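PDB 2QGM: succinoglycan biosynthesis protein from Bacillus cereus ATCC 14579, which is of unestablished function but belongs to the erythromycin esterase-like family and may take part in succinoglycan biosynthesis. Local coordinates for residues Asn40-Gln48 / His392-Trp400; Asn307-Asp316 / Phe422-Asp431. One frame throughout, in Å; residues are numbered along the deposited sequence.

Interaction 1: residues Asn40-Gln48 / His392-Trp400; sequences NIVKSIQSQ and HLKGQAEKW
I45 meets W400 end-on over the indole: its CD1 methyl stands 3.6 Å from the centroid of the six-membered ring, 16° off the ring normal, a CH-pi contact over one face. The two side chains cross at about a right angle. CG1 of I45 sits beside its own backbone N, opposite the carbonyl carbon, and the chain is extended beyond it, which sends CD1 down onto the ring while CG1 itself rests 3.8 Å from the CB of A397. I41, one turn earlier, adds a looser apolar contact, its CD1 4.4 Å from W400 CD1; its other branch, CG2, lies 3.8 Å from Q396 CB.

S44 supplies the hydrogen bond of the contact. The amide of A397, near the beginning of helix 395-402, donates to S44 OG at 3.0 Å with an N-H...O angle of 154°. OG points away from the N of its own residue, which carries it across to the neighbouring helix, where it also lies 3.3 Å from A397 CB. The hydroxyl oxygen of one helix thus accepts from a backbone amide of the other. Farther along, Q48 CB packs on L393 CD2 at 3.7 Å.

The axes of 40-48 and 395-400 come within 7.4 Å, consistent with the small A397 at the crossing, and cross at -101°, almost perpendicular. The interface lies well out from the chain centre. W400 is held from beyond it by an edge-to-face F374 ring and by T377 and L378 of helix 374-380, while L388 of strand 385-389 touches both I45 and L393.

Interaction 2: residues Asn307-Asp316 / Phe422-Asp431; sequences NIHIAKGIID and FDTSLLEQFD
K312 and D431 form the salt bridge of this contact, NZ to OD1 at 2.8 Å, with the ammonium above the carboxylate plane. The same NZ donates to the carbonyl O of L427 at 2.7 Å, nearly in line with the C=O bond (173°). A bend at chi3 (-74°) turns the amine toward both L427 O and D431, so that it links a carbonyl within helix 426-429 to a carboxylate two residues past the helix's last residue. A single backbone bond, K312 N to Q429 O, is nearly straight at 3.0 Å, on a lone pair in the carbonyl plane.

Van der Waals contacts involve both phenylalanine rings. The F430 ring receives I310 CD1 at 3.8 Å from CE1, with A311 CB nearby; the polar N307 also touches it, CG 3.7 Å from CZ. I315 places CG2 3.7 Å from F422 CB, while the aspartate D316 lays its CB over one face of the F422 ring.

A water accepts weakly from I314 N and donates to E428 OE2.

Helix 426-429, N-capped by S425, follows strand 421-425, which pairs with strand 404-408; L407 of that strand touches I315. N307 ND2 and D431 OD2 bond to S341 O and T338 N respectively, both on strand 336-344 of the main sheet.

The centre of interaction 1 lies about 29 Å from the chain centre, that of interaction 2 about 14 Å; both are partly buried. Residues 40-48 and 392-400 meet as crossing helices, through a mixed surface of aliphatic and aromatic side chains, two glutamines and a serine that accepts one backbone amide bond. Residues 307-316 and 422-431 instead join a short helix and its following loop to a strand-helix turn, adding a lysine salt bridge and main-chain bonding to the apolar packing. Their centres are 19 Å apart, yet they touch where W400 CZ3 packs against L426 CD2 at 4.3 Å. Helix 395-402 connects them further: V401 contacts L426 and L427, and its carbonyl accepts from S425 OG.

Interaction 1: residues Asn40-Gln48 / His392-Trp400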
ATOM      1  N   ASN A  40       9.860  13.195  30.625  1.00 38.41           N
ATOM      2  CA  ASN A  40       8.445  13.060  30.953  1.00 37.46           C
ATOM      3  C   ASN A  40       7.579  12.584  29.785  1.00 36.30           C
ATOM      4  O   ASN A  40       6.683  11.756  29.969  1.00 34.39           O
ATOM      5  CB  ASN A  40       7.905  14.390  31.487  1.00 40.26           C
ATOM      6  CG  ASN A  40       8.566  14.810  32.793  1.00 41.52           C
ATOM      7  OD1 ASN A  40       8.402  14.157  33.822  1.00 43.54           O
ATOM      8  ND2 ASN A  40       9.319  15.904  32.751  1.00 43.69           N
ATOM      9  N   ILE A  41       7.832  13.102  28.587  1.00 33.91           N
ATOM     10  CA  ILE A  41       7.039  12.688  27.438  1.00 32.63           C
ATOM     11  C   ILE A  41       7.335  11.237  27.069  1.00 30.67           C
ATOM     12  O   ILE A  41       6.437  10.508  26.651  1.00 28.18           O
ATOM     13  CB  ILE A  41       7.279  13.605  26.208  1.00 34.55           C
ATOM     14  CG1 ILE A  41       8.749  13.562  25.794  1.00 37.29           C
ATOM     15  CG2 ILE A  41       6.840  15.034  26.531  1.00 34.96           C
ATOM     16  CD1 ILE A  41       9.071  14.465  24.617  1.00 39.03           C
ATOM     17  N   VAL A  42       8.586  10.815  27.232  1.00 29.47           N
ATOM     18  CA  VAL A  42       8.944   9.437  26.924  1.00 29.40           C
ATOM     19  C   VAL A  42       8.252   8.521  27.930  1.00 29.16           C
ATOM     20  O   VAL A  42       7.901   7.386  27.611  1.00 28.60           O
ATOM     21  CB  VAL A  42      10.479   9.202  27.000  1.00 28.37           C
ATOM     22  CG1 VAL A  42      10.784   7.712  26.952  1.00 29.11           C
ATOM     23  CG2 VAL A  42      11.174   9.903  25.836  1.00 29.42           C
ATOM     24  N   LYS A  43       8.047   9.030  29.141  1.00 28.75           N
ATOM     25  CA  LYS A  43       7.400   8.255  30.186  1.00 28.09           C
ATOM     26  C   LYS A  43       5.907   8.096  29.894  1.00 26.11           C
ATOM     27  O   LYS A  43       5.320   7.050  30.162  1.00 27.97           O
ATOM     28  CB  LYS A  43       7.594   8.939  31.545  1.00 30.50           C
ATOM     29  CG  LYS A  43       7.507   7.992  32.726  1.00 34.14           C
ATOM     30  CD  LYS A  43       8.638   6.968  32.683  1.00 37.64           C
ATOM     31  CE  LYS A  43       8.396   5.805  33.641  1.00 37.32           C
ATOM     32  NZ  LYS A  43       8.303   6.223  35.073  1.00 41.84           N
ATOM     33  N   SER A  44       5.306   9.141  29.334  1.00 24.12           N
ATOM     34  CA  SER A  44       3.884   9.148  29.012  1.00 21.97           C
ATOM     35  C   SER A  44       3.569   8.181  27.869  1.00 21.53           C
ATOM     36  O   SER A  44       2.549   7.492  27.893  1.00 22.32           O
ATOM     37  CB  SER A  44       3.448  10.572  28.633  1.00 20.49           C
ATOM     38  OG  SER A  44       2.037  10.682  28.520  1.00 21.35           O
ATOM     39  N   ILE A  45       4.452   8.128  26.878  1.00 20.80           N
ATOM     40  CA  ILE A  45       4.263   7.241  25.735  1.00 19.72           C
ATOM     41  C   ILE A  45       4.457   5.798  26.187  1.00 19.22           C
ATOM     42  O   ILE A  45       3.660   4.919  25.871  1.00 19.73           O
ATOM     43  CB  ILE A  45       5.279   7.551  24.615  1.00 20.09           C
ATOM     44  CG1 ILE A  45       5.183   9.029  24.218  1.00 19.18           C
ATOM     45  CG2 ILE A  45       5.009   6.654  23.405  1.00 21.71           C
ATOM     46  CD1 ILE A  45       6.298   9.505  23.294  1.00 22.60           C
ATOM     47  N   GLN A  46       5.533   5.563  26.929  1.00 19.21           N
ATOM     48  CA  GLN A  46       5.848   4.235  27.450  1.00 22.07           C
ATOM     49  C   GLN A  46       4.666   3.644  28.223  1.00 22.21           C
ATOM     50  O   GLN A  46       4.318   2.473  28.056  1.00 22.61           O
ATOM     51  CB  GLN A  46       7.056   4.333  28.379  1.00 22.89           C
ATOM     52  CG  GLN A  46       7.414   3.057  29.123  1.00 24.22           C
ATOM     53  CD  GLN A  46       8.353   3.339  30.288  1.00 26.11           C
ATOM     54  OE1 GLN A  46       9.181   4.243  30.212  1.00 27.62           O
ATOM     55  NE2 GLN A  46       8.232   2.568  31.361  1.00 26.19           N
ATOM     56  N   SER A  47       4.059   4.465  29.073  1.00 21.52           N
ATOM     57  CA  SER A  47       2.936   4.035  29.893  1.00 22.14           C
ATOM     58  C   SER A  47       1.678   3.718  29.091  1.00 21.31           C
ATOM     59  O   SER A  47       0.846   2.915  29.505  1.00 19.98           O
ATOM     60  CB  SER A  47       2.613   5.111  30.935  1.00 23.80           C
ATOM     61  OG  SER A  47       1.473   4.753  31.699  1.00 24.68           O
ATOM     62  N   GLN A  48       1.542   4.346  27.933  1.00 20.17           N
ATOM     63  CA  GLN A  48       0.361   4.133  27.108  1.00 19.50           C
ATOM     64  C   GLN A  48       0.588   3.228  25.903  1.00 19.93           C
ATOM     65  O   GLN A  48      -0.353   2.922  25.169  1.00 20.97           O
ATOM     66  CB  GLN A  48      -0.183   5.495  26.675  1.00 18.32           C
ATOM     67  CG  GLN A  48      -0.627   6.346  27.865  1.00 16.31           C
ATOM     68  CD  GLN A  48      -1.060   7.741  27.474  1.00 18.16           C
ATOM     69  OE1 GLN A  48      -0.277   8.695  27.544  1.00 23.58           O
ATOM     70  NE2 GLN A  48      -2.311   7.871  27.062  1.00 14.98           N
ATOM     71  N   HIS A 392      -6.287   7.857  21.244  1.00 20.67           N
ATOM     72  CA  HIS A 392      -6.747   7.867  22.626  1.00 22.06           C
ATOM     73  C   HIS A 392      -5.704   8.209  23.684  1.00 22.34           C
ATOM     74  O   HIS A 392      -5.928   7.992  24.876  1.00 23.29           O
ATOM     75  CB  HIS A 392      -7.403   6.517  22.936  1.00 22.99           C
ATOM     76  CG  HIS A 392      -8.529   6.178  22.010  1.00 23.69           C
ATOM     77  ND1 HIS A 392      -9.686   6.922  21.942  1.00 24.63           N
ATOM     78  CD2 HIS A 392      -8.659   5.198  21.080  1.00 24.24           C
ATOM     79  CE1 HIS A 392     -10.480   6.419  21.011  1.00 24.51           C
ATOM     80  NE2 HIS A 392      -9.877   5.373  20.474  1.00 24.07           N
ATOM     81  N   LEU A 393      -4.569   8.749  23.251  1.00 21.36           N
ATOM     82  CA  LEU A 393      -3.518   9.135  24.183  1.00 23.45           C
ATOM     83  C   LEU A 393      -3.986  10.302  25.047  1.00 24.06           C
ATOM     84  O   LEU A 393      -4.846  11.080  24.637  1.00 23.74           O
ATOM     85  CB  LEU A 393      -2.262   9.564  23.428  1.00 23.82           C
ATOM     86  CG  LEU A 393      -1.522   8.468  22.666  1.00 23.55           C
ATOM     87  CD1 LEU A 393      -0.399   9.083  21.852  1.00 22.95           C
ATOM     88  CD2 LEU A 393      -0.979   7.441  23.654  1.00 23.26           C
ATOM     89  N   LYS A 394      -3.412  10.398  26.244  1.00 25.76           N
ATOM     90  CA  LYS A 394      -3.707  11.468  27.193  1.00 25.52           C
ATOM     91  C   LYS A 394      -2.364  11.960  27.736  1.00 25.91           C
ATOM     92  O   LYS A 394      -1.314  11.404  27.411  1.00 25.21           O
ATOM     93  CB  LYS A 394      -4.564  10.950  28.351  1.00 25.76           C
ATOM     94  CG  LYS A 394      -5.922  10.405  27.950  1.00 26.20           C
ATOM     95  CD  LYS A 394      -6.859  11.492  27.449  1.00 25.95           C
ATOM     96  CE  LYS A 394      -8.206  10.910  27.045  1.00 27.57           C
ATOM     97  NZ  LYS A 394      -9.185  11.951  26.619  1.00 27.32           N
ATOM     98  N   GLY A 395      -2.395  12.997  28.564  1.00 25.90           N
ATOM     99  CA  GLY A 395      -1.163  13.512  29.131  1.00 26.44           C
ATOM    100  C   GLY A 395      -0.198  14.126  28.133  1.00 27.17           C
ATOM    101  O   GLY A 395      -0.603  14.696  27.115  1.00 25.39           O
ATOM    102  N   GLN A 396       1.093  13.996  28.421  1.00 26.74           N
ATOM    103  CA  GLN A 396       2.131  14.559  27.568  1.00 27.79           C
ATOM    104  C   GLN A 396       2.240  13.857  26.219  1.00 26.80           C
ATOM    105  O   GLN A 396       2.544  14.494  25.210  1.00 26.29           O
ATOM    106  CB  GLN A 396       3.473  14.513  28.301  1.00 29.59           C
ATOM    107  CG  GLN A 396       3.409  15.111  29.704  1.00 33.16           C
ATOM    108  CD  GLN A 396       3.855  16.558  29.766  1.00 35.77           C
ATOM    109  OE1 GLN A 396       3.583  17.353  28.865  1.00 39.20           O
ATOM    110  NE2 GLN A 396       4.538  16.913  30.848  1.00 38.94           N
ATOM    111  N   ALA A 397       1.994  12.550  26.197  1.00 25.39           N
ATOM    112  CA  ALA A 397       2.071  11.795  24.949  1.00 25.57           C
ATOM    113  C   ALA A 397       1.060  12.340  23.950  1.00 25.56           C
ATOM    114  O   ALA A 397       1.326  12.404  22.749  1.00 24.89           O
ATOM    115  CB  ALA A 397       1.802  10.316  25.210  1.00 26.20           C
ATOM    116  N   GLU A 398      -0.105  12.728  24.458  1.00 23.72           N
ATOM    117  CA  GLU A 398      -1.168  13.268  23.624  1.00 25.73           C
ATOM    118  C   GLU A 398      -0.782  14.603  23.010  1.00 25.41           C
ATOM    119  O   GLU A 398      -1.000  14.840  21.825  1.00 27.29           O
ATOM    120  CB  GLU A 398      -2.445  13.434  24.447  1.00 26.11           C
ATOM    121  CG  GLU A 398      -3.453  14.400  23.849  1.00 28.35           C
ATOM    122  CD  GLU A 398      -4.733  14.471  24.652  1.00 29.50           C
ATOM    123  OE1 GLU A 398      -4.651  14.491  25.897  1.00 31.31           O
ATOM    124  OE2 GLU A 398      -5.816  14.515  24.041  1.00 30.64           O
ATOM    125  N   LYS A 399      -0.218  15.482  23.830  1.00 26.07           N
ATOM    126  CA  LYS A 399       0.195  16.795  23.361  1.00 25.62           C
ATOM    127  C   LYS A 399       1.303  16.605  22.329  1.00 24.83           C
ATOM    128  O   LYS A 399       1.408  17.352  21.353  1.00 22.81           O
ATOM    129  CB  LYS A 399       0.702  17.618  24.549  1.00 27.77           C
ATOM    130  CG  LYS A 399       0.779  19.111  24.311  1.00 30.96           C
ATOM    131  CD  LYS A 399       1.222  19.824  25.584  1.00 34.76           C
ATOM    132  CE  LYS A 399       1.284  21.326  25.381  1.00 36.04           C
ATOM    133  NZ  LYS A 399       2.220  21.678  24.278  1.00 38.49           N
ATOM    134  N   TRP A 400       2.111  15.575  22.551  1.00 23.87           N
ATOM    135  CA  TRP A 400       3.230  15.249  21.679  1.00 25.37           C
ATOM    136  C   TRP A 400       2.825  14.840  20.259  1.00 24.94           C
ATOM    137  O   TRP A 400       3.343  15.394  19.288  1.00 25.44           O
ATOM    138  CB  TRP A 400       4.063  14.142  22.328  1.00 26.51           C
ATOM    139  CG  TRP A 400       5.195  13.615  21.492  1.00 28.89           C
ATOM    140  CD1 TRP A 400       6.353  14.263  21.169  1.00 28.87           C
ATOM    141  CD2 TRP A 400       5.281  12.316  20.898  1.00 28.38           C
ATOM    142  NE1 TRP A 400       7.157  13.445  20.410  1.00 28.98           N
ATOM    143  CE2 TRP A 400       6.519  12.243  20.229  1.00 28.89           C
ATOM    144  CE3 TRP A 400       4.429  11.202  20.866  1.00 29.79           C
ATOM    145  CZ2 TRP A 400       6.930  11.098  19.534  1.00 28.67           C
ATOM    146  CZ3 TRP A 400       4.842  10.063  20.172  1.00 29.08           C
ATOM    147  CH2 TRP A 400       6.077  10.025  19.518  1.00 29.08           C
TER

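Interaction 2: residues Asn307-Asp316 / Phe422-Asp431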
ATOM      1  N   ASN A 307       4.024   4.605   3.964  1.00 14.38           N
ATOM      2  CA  ASN A 307       3.367   5.513   4.908  1.00 14.92           C
ATOM      3  C   ASN A 307       2.721   6.659   4.142  1.00 16.75           C
ATOM      4  O   ASN A 307       1.604   7.074   4.431  1.00 14.41           O
ATOM      5  CB  ASN A 307       4.380   6.140   5.871  1.00 16.36           C
ATOM      6  CG  ASN A 307       4.702   5.259   7.060  1.00 13.24           C
ATOM      7  OD1 ASN A 307       4.029   4.260   7.324  1.00 16.24           O
ATOM      8  ND2 ASN A 307       5.731   5.648   7.810  1.00 15.05           N
ATOM      9  N   ILE A 308       3.454   7.191   3.172  1.00 15.95           N
ATOM     10  CA  ILE A 308       2.972   8.312   2.375  1.00 18.89           C
ATOM     11  C   ILE A 308       1.574   8.118   1.784  1.00 17.99           C
ATOM     12  O   ILE A 308       0.742   9.027   1.836  1.00 17.68           O
ATOM     13  CB  ILE A 308       3.952   8.606   1.224  1.00 19.60           C
ATOM     14  CG1 ILE A 308       5.280   9.109   1.790  1.00 23.08           C
ATOM     15  CG2 ILE A 308       3.324   9.595   0.241  1.00 22.64           C
ATOM     16  CD1 ILE A 308       5.191  10.437   2.513  1.00 26.10           C
ATOM     17  N   HIS A 309       1.317   6.939   1.227  1.00 16.33           N
ATOM     18  CA  HIS A 309       0.034   6.662   0.595  1.00 17.75           C
ATOM     19  C   HIS A 309      -1.124   6.304   1.519  1.00 18.70           C
ATOM     20  O   HIS A 309      -2.275   6.570   1.187  1.00 18.32           O
ATOM     21  CB  HIS A 309       0.210   5.564  -0.463  1.00 16.98           C
ATOM     22  CG  HIS A 309       1.148   5.942  -1.565  1.00 18.61           C
ATOM     23  ND1 HIS A 309       0.826   6.867  -2.532  1.00 19.54           N
ATOM     24  CD2 HIS A 309       2.419   5.549  -1.825  1.00 20.65           C
ATOM     25  CE1 HIS A 309       1.857   7.029  -3.344  1.00 20.24           C
ATOM     26  NE2 HIS A 309       2.836   6.240  -2.934  1.00 19.33           N
ATOM     27  N   ILE A 310      -0.838   5.706   2.674  1.00 16.44           N
ATOM     28  CA  ILE A 310      -1.916   5.342   3.585  1.00 16.67           C
ATOM     29  C   ILE A 310      -2.288   6.441   4.581  1.00 15.33           C
ATOM     30  O   ILE A 310      -3.368   6.404   5.178  1.00 15.84           O
ATOM     31  CB  ILE A 310      -1.589   4.028   4.362  1.00 18.60           C
ATOM     32  CG1 ILE A 310      -0.371   4.212   5.259  1.00 18.38           C
ATOM     33  CG2 ILE A 310      -1.365   2.890   3.373  1.00 19.22           C
ATOM     34  CD1 ILE A 310      -0.713   4.610   6.688  1.00 21.45           C
ATOM     35  N   ALA A 311      -1.410   7.431   4.741  1.00 16.96           N
ATOM     36  CA  ALA A 311      -1.624   8.540   5.680  1.00 15.64           C
ATOM     37  C   ALA A 311      -2.898   9.348   5.462  1.00 17.84           C
ATOM     38  O   ALA A 311      -3.370   9.510   4.338  1.00 17.57           O
ATOM     39  CB  ALA A 311      -0.420   9.481   5.646  1.00 16.42           C
ATOM     40  N   LYS A 312      -3.436   9.868   6.557  1.00 17.16           N
ATOM     41  CA  LYS A 312      -4.644  10.670   6.509  1.00 17.15           C
ATOM     42  C   LYS A 312      -4.368  12.040   5.895  1.00 18.35           C
ATOM     43  O   LYS A 312      -5.271  12.674   5.338  1.00 17.83           O
ATOM     44  CB  LYS A 312      -5.207  10.848   7.919  1.00 16.81           C
ATOM     45  CG  LYS A 312      -5.608   9.543   8.574  1.00 18.93           C
ATOM     46  CD  LYS A 312      -6.143   9.756   9.977  1.00 17.93           C
ATOM     47  CE  LYS A 312      -5.036  10.096  10.965  1.00 19.17           C
ATOM     48  NZ  LYS A 312      -5.568  10.240  12.357  1.00 19.99           N
ATOM     49  N   GLY A 313      -3.121  12.490   5.997  1.00 18.47           N
ATOM     50  CA  GLY A 313      -2.762  13.794   5.464  1.00 20.06           C
ATOM     51  C   GLY A 313      -1.540  13.829   4.569  1.00 21.01           C
ATOM     52  O   GLY A 313      -1.146  12.817   3.991  1.00 19.71           O
ATOM     53  N   ILE A 314      -0.934  15.008   4.466  1.00 22.02           N
ATOM     54  CA  ILE A 314       0.243  15.207   3.625  1.00 23.87           C
ATOM     55  C   ILE A 314       1.553  15.298   4.396  1.00 23.17           C
ATOM     56  O   ILE A 314       1.722  16.155   5.262  1.00 22.69           O
ATOM     57  CB  ILE A 314       0.112  16.494   2.795  1.00 27.34           C
ATOM     58  CG1 ILE A 314      -0.652  17.545   3.607  1.00 31.34           C
ATOM     59  CG2 ILE A 314      -0.564  16.189   1.465  1.00 32.02           C
ATOM     60  CD1 ILE A 314      -0.517  18.973   3.090  1.00 32.34           C
ATOM     61  N   ILE A 315       2.488  14.424   4.049  1.00 22.53           N
ATOM     62  CA  ILE A 315       3.793  14.416   4.683  1.00 23.68           C
ATOM     63  C   ILE A 315       4.795  15.137   3.787  1.00 23.84           C
ATOM     64  O   ILE A 315       5.475  16.064   4.224  1.00 24.02           O
ATOM     65  CB  ILE A 315       4.269  12.977   4.938  1.00 22.86           C
ATOM     66  CG1 ILE A 315       3.294  12.270   5.873  1.00 22.36           C
ATOM     67  CG2 ILE A 315       5.659  12.985   5.544  1.00 22.84           C
ATOM     68  CD1 ILE A 315       3.685  10.844   6.186  1.00 21.73           C
ATOM     69  N   ASP A 316       4.861  14.710   2.529  1.00 25.70           N
ATOM     70  CA  ASP A 316       5.755  15.284   1.525  1.00 26.52           C
ATOM     71  C   ASP A 316       4.876  16.094   0.568  1.00 28.04           C
ATOM     72  O   ASP A 316       4.378  15.570  -0.425  1.00 26.14           O
ATOM     73  CB  ASP A 316       6.457  14.156   0.756  1.00 27.02           C
ATOM     74  CG  ASP A 316       7.625  14.648  -0.082  1.00 28.50           C
ATOM     75  OD1 ASP A 316       7.550  15.774  -0.613  1.00 29.41           O
ATOM     76  OD2 ASP A 316       8.617  13.897  -0.216  1.00 28.84           O
ATOM     77  N   PHE A 422      10.262  15.299   7.520  1.00 22.99           N
ATOM     78  CA  PHE A 422       9.200  16.233   7.188  1.00 22.62           C
ATOM     79  C   PHE A 422       8.422  16.716   8.401  1.00 24.18           C
ATOM     80  O   PHE A 422       7.982  15.916   9.229  1.00 23.48           O
ATOM     81  CB  PHE A 422       8.252  15.570   6.193  1.00 23.38           C
ATOM     82  CG  PHE A 422       8.920  15.156   4.914  1.00 24.26           C
ATOM     83  CD1 PHE A 422       9.004  16.041   3.843  1.00 25.45           C
ATOM     84  CD2 PHE A 422       9.507  13.898   4.796  1.00 23.49           C
ATOM     85  CE1 PHE A 422       9.667  15.679   2.667  1.00 25.40           C
ATOM     86  CE2 PHE A 422      10.175  13.523   3.629  1.00 25.65           C
ATOM     87  CZ  PHE A 422      10.256  14.416   2.560  1.00 26.09           C
ATOM     88  N   ASP A 423       8.255  18.031   8.491  1.00 25.11           N
ATOM     89  CA  ASP A 423       7.541  18.630   9.604  1.00 25.90           C
ATOM     90  C   ASP A 423       6.037  18.407   9.497  1.00 25.15           C
ATOM     91  O   ASP A 423       5.393  18.840   8.541  1.00 23.25           O
ATOM     92  CB  ASP A 423       7.849  20.126   9.674  1.00 30.24           C
ATOM     93  CG  ASP A 423       7.309  20.764  10.932  1.00 33.04           C
ATOM     94  OD1 ASP A 423       6.073  20.880  11.051  1.00 36.18           O
ATOM     95  OD2 ASP A 423       8.120  21.138  11.805  1.00 35.41           O
ATOM     96  N   THR A 424       5.483  17.726  10.496  1.00 25.01           N
ATOM     97  CA  THR A 424       4.059  17.428  10.525  1.00 24.72           C
ATOM     98  C   THR A 424       3.663  16.865  11.890  1.00 25.16           C
ATOM     99  O   THR A 424       4.496  16.745  12.787  1.00 25.02           O
ATOM    100  CB  THR A 424       3.691  16.397   9.425  1.00 25.38           C
ATOM    101  OG1 THR A 424       2.274  16.191   9.409  1.00 26.58           O
ATOM    102  CG2 THR A 424       4.388  15.070   9.690  1.00 25.03           C
ATOM    103  N   SER A 425       2.385  16.528  12.032  1.00 24.63           N
ATOM    104  CA  SER A 425       1.866  15.962  13.270  1.00 23.53           C
ATOM    105  C   SER A 425       1.667  14.471  13.075  1.00 22.62           C
ATOM    106  O   SER A 425       1.150  14.042  12.040  1.00 22.38           O
ATOM    107  CB  SER A 425       0.537  16.622  13.634  1.00 25.93           C
ATOM    108  OG  SER A 425      -0.256  15.782  14.447  1.00 28.52           O
ATOM    109  N   LEU A 426       2.064  13.678  14.064  1.00 21.32           N
ATOM    110  CA  LEU A 426       1.922  12.226  13.955  1.00 20.50           C
ATOM    111  C   LEU A 426       0.461  11.780  13.912  1.00 19.56           C
ATOM    112  O   LEU A 426       0.096  10.977  13.060  1.00 17.18           O
ATOM    113  CB  LEU A 426       2.658  11.536  15.105  1.00 18.76           C
ATOM    114  CG  LEU A 426       2.925  10.044  14.870  1.00 19.25           C
ATOM    115  CD1 LEU A 426       3.956   9.846  13.753  1.00 18.60           C
ATOM    116  CD2 LEU A 426       3.417   9.426  16.169  1.00 19.07           C
ATOM    117  N   LEU A 427      -0.367  12.294  14.824  1.00 20.35           N
ATOM    118  CA  LEU A 427      -1.787  11.936  14.855  1.00 19.93           C
ATOM    119  C   LEU A 427      -2.484  12.386  13.567  1.00 20.65           C
ATOM    120  O   LEU A 427      -3.423  11.747  13.092  1.00 21.04           O
ATOM    121  CB  LEU A 427      -2.480  12.589  16.052  1.00 22.27           C
ATOM    122  CG  LEU A 427      -4.002  12.429  16.064  1.00 23.17           C
ATOM    123  CD1 LEU A 427      -4.376  10.947  16.208  1.00 21.91           C
ATOM    124  CD2 LEU A 427      -4.595  13.248  17.196  1.00 24.88           C
ATOM    125  N   GLU A 428      -2.015  13.501  13.018  1.00 21.41           N
ATOM    126  CA  GLU A 428      -2.557  14.062  11.788  1.00 23.20           C
ATOM    127  C   GLU A 428      -2.458  13.042  10.659  1.00 21.86           C
ATOM    128  O   GLU A 428      -3.333  12.964   9.792  1.00 19.96           O
ATOM    129  CB  GLU A 428      -1.756  15.319  11.422  1.00 25.36           C
ATOM    130  CG  GLU A 428      -2.246  16.084  10.207  1.00 30.13           C
ATOM    131  CD  GLU A 428      -1.331  17.250   9.859  1.00 33.09           C
ATOM    132  OE1 GLU A 428      -0.918  17.979  10.785  1.00 35.11           O
ATOM    133  OE2 GLU A 428      -1.030  17.444   8.661  1.00 36.23           O
ATOM    134  N   GLN A 429      -1.385  12.259  10.687  1.00 20.97           N
ATOM    135  CA  GLN A 429      -1.125  11.263   9.658  1.00 18.93           C
ATOM    136  C   GLN A 429      -1.586   9.851   9.990  1.00 18.71           C
ATOM    137  O   GLN A 429      -2.134   9.161   9.131  1.00 18.30           O
ATOM    138  CB  GLN A 429       0.380  11.221   9.359  1.00 18.95           C
ATOM    139  CG  GLN A 429       0.986  12.592   9.119  1.00 18.48           C
ATOM    140  CD  GLN A 429       0.406  13.261   7.906  1.00 21.19           C
ATOM    141  OE1 GLN A 429       0.629  14.459   7.673  1.00 22.90           O
ATOM    142  NE2 GLN A 429      -0.335  12.502   7.112  1.00 15.31           N
ATOM    143  N   PHE A 430      -1.376   9.424  11.235  1.00 18.37           N
ATOM    144  CA  PHE A 430      -1.716   8.060  11.624  1.00 17.94           C
ATOM    145  C   PHE A 430      -2.557   7.910  12.891  1.00 17.79           C
ATOM    146  O   PHE A 430      -2.300   8.565  13.906  1.00 17.55           O
ATOM    147  CB  PHE A 430      -0.425   7.252  11.814  1.00 17.33           C
ATOM    148  CG  PHE A 430       0.608   7.460  10.725  1.00 15.84           C
ATOM    149  CD1 PHE A 430       0.324   7.151   9.395  1.00 16.47           C
ATOM    150  CD2 PHE A 430       1.886   7.927  11.044  1.00 18.18           C
ATOM    151  CE1 PHE A 430       1.296   7.298   8.402  1.00 14.95           C
ATOM    152  CE2 PHE A 430       2.865   8.077  10.059  1.00 18.22           C
ATOM    153  CZ  PHE A 430       2.571   7.761   8.731  1.00 16.49           C
ATOM    154  N   ASP A 431      -3.549   7.025  12.843  1.00 16.77           N
ATOM    155  CA  ASP A 431      -4.390   6.772  14.011  1.00 17.01           C
ATOM    156  C   ASP A 431      -3.551   5.947  14.986  1.00 17.26           C
ATOM    157  O   ASP A 431      -3.564   6.175  16.198  1.00 16.49           O
ATOM    158  CB  ASP A 431      -5.631   5.951  13.623  1.00 17.93           C
ATOM    159  CG  ASP A 431      -6.575   6.702  12.698  1.00 20.65           C
ATOM    160  OD1 ASP A 431      -6.918   7.860  13.006  1.00 21.41           O
ATOM    161  OD2 ASP A 431      -6.988   6.126  11.666  1.00 22.15           O
TER
HETATM  162  O   HOH W   1      -2.693  16.821   6.614  1.00 36.85           O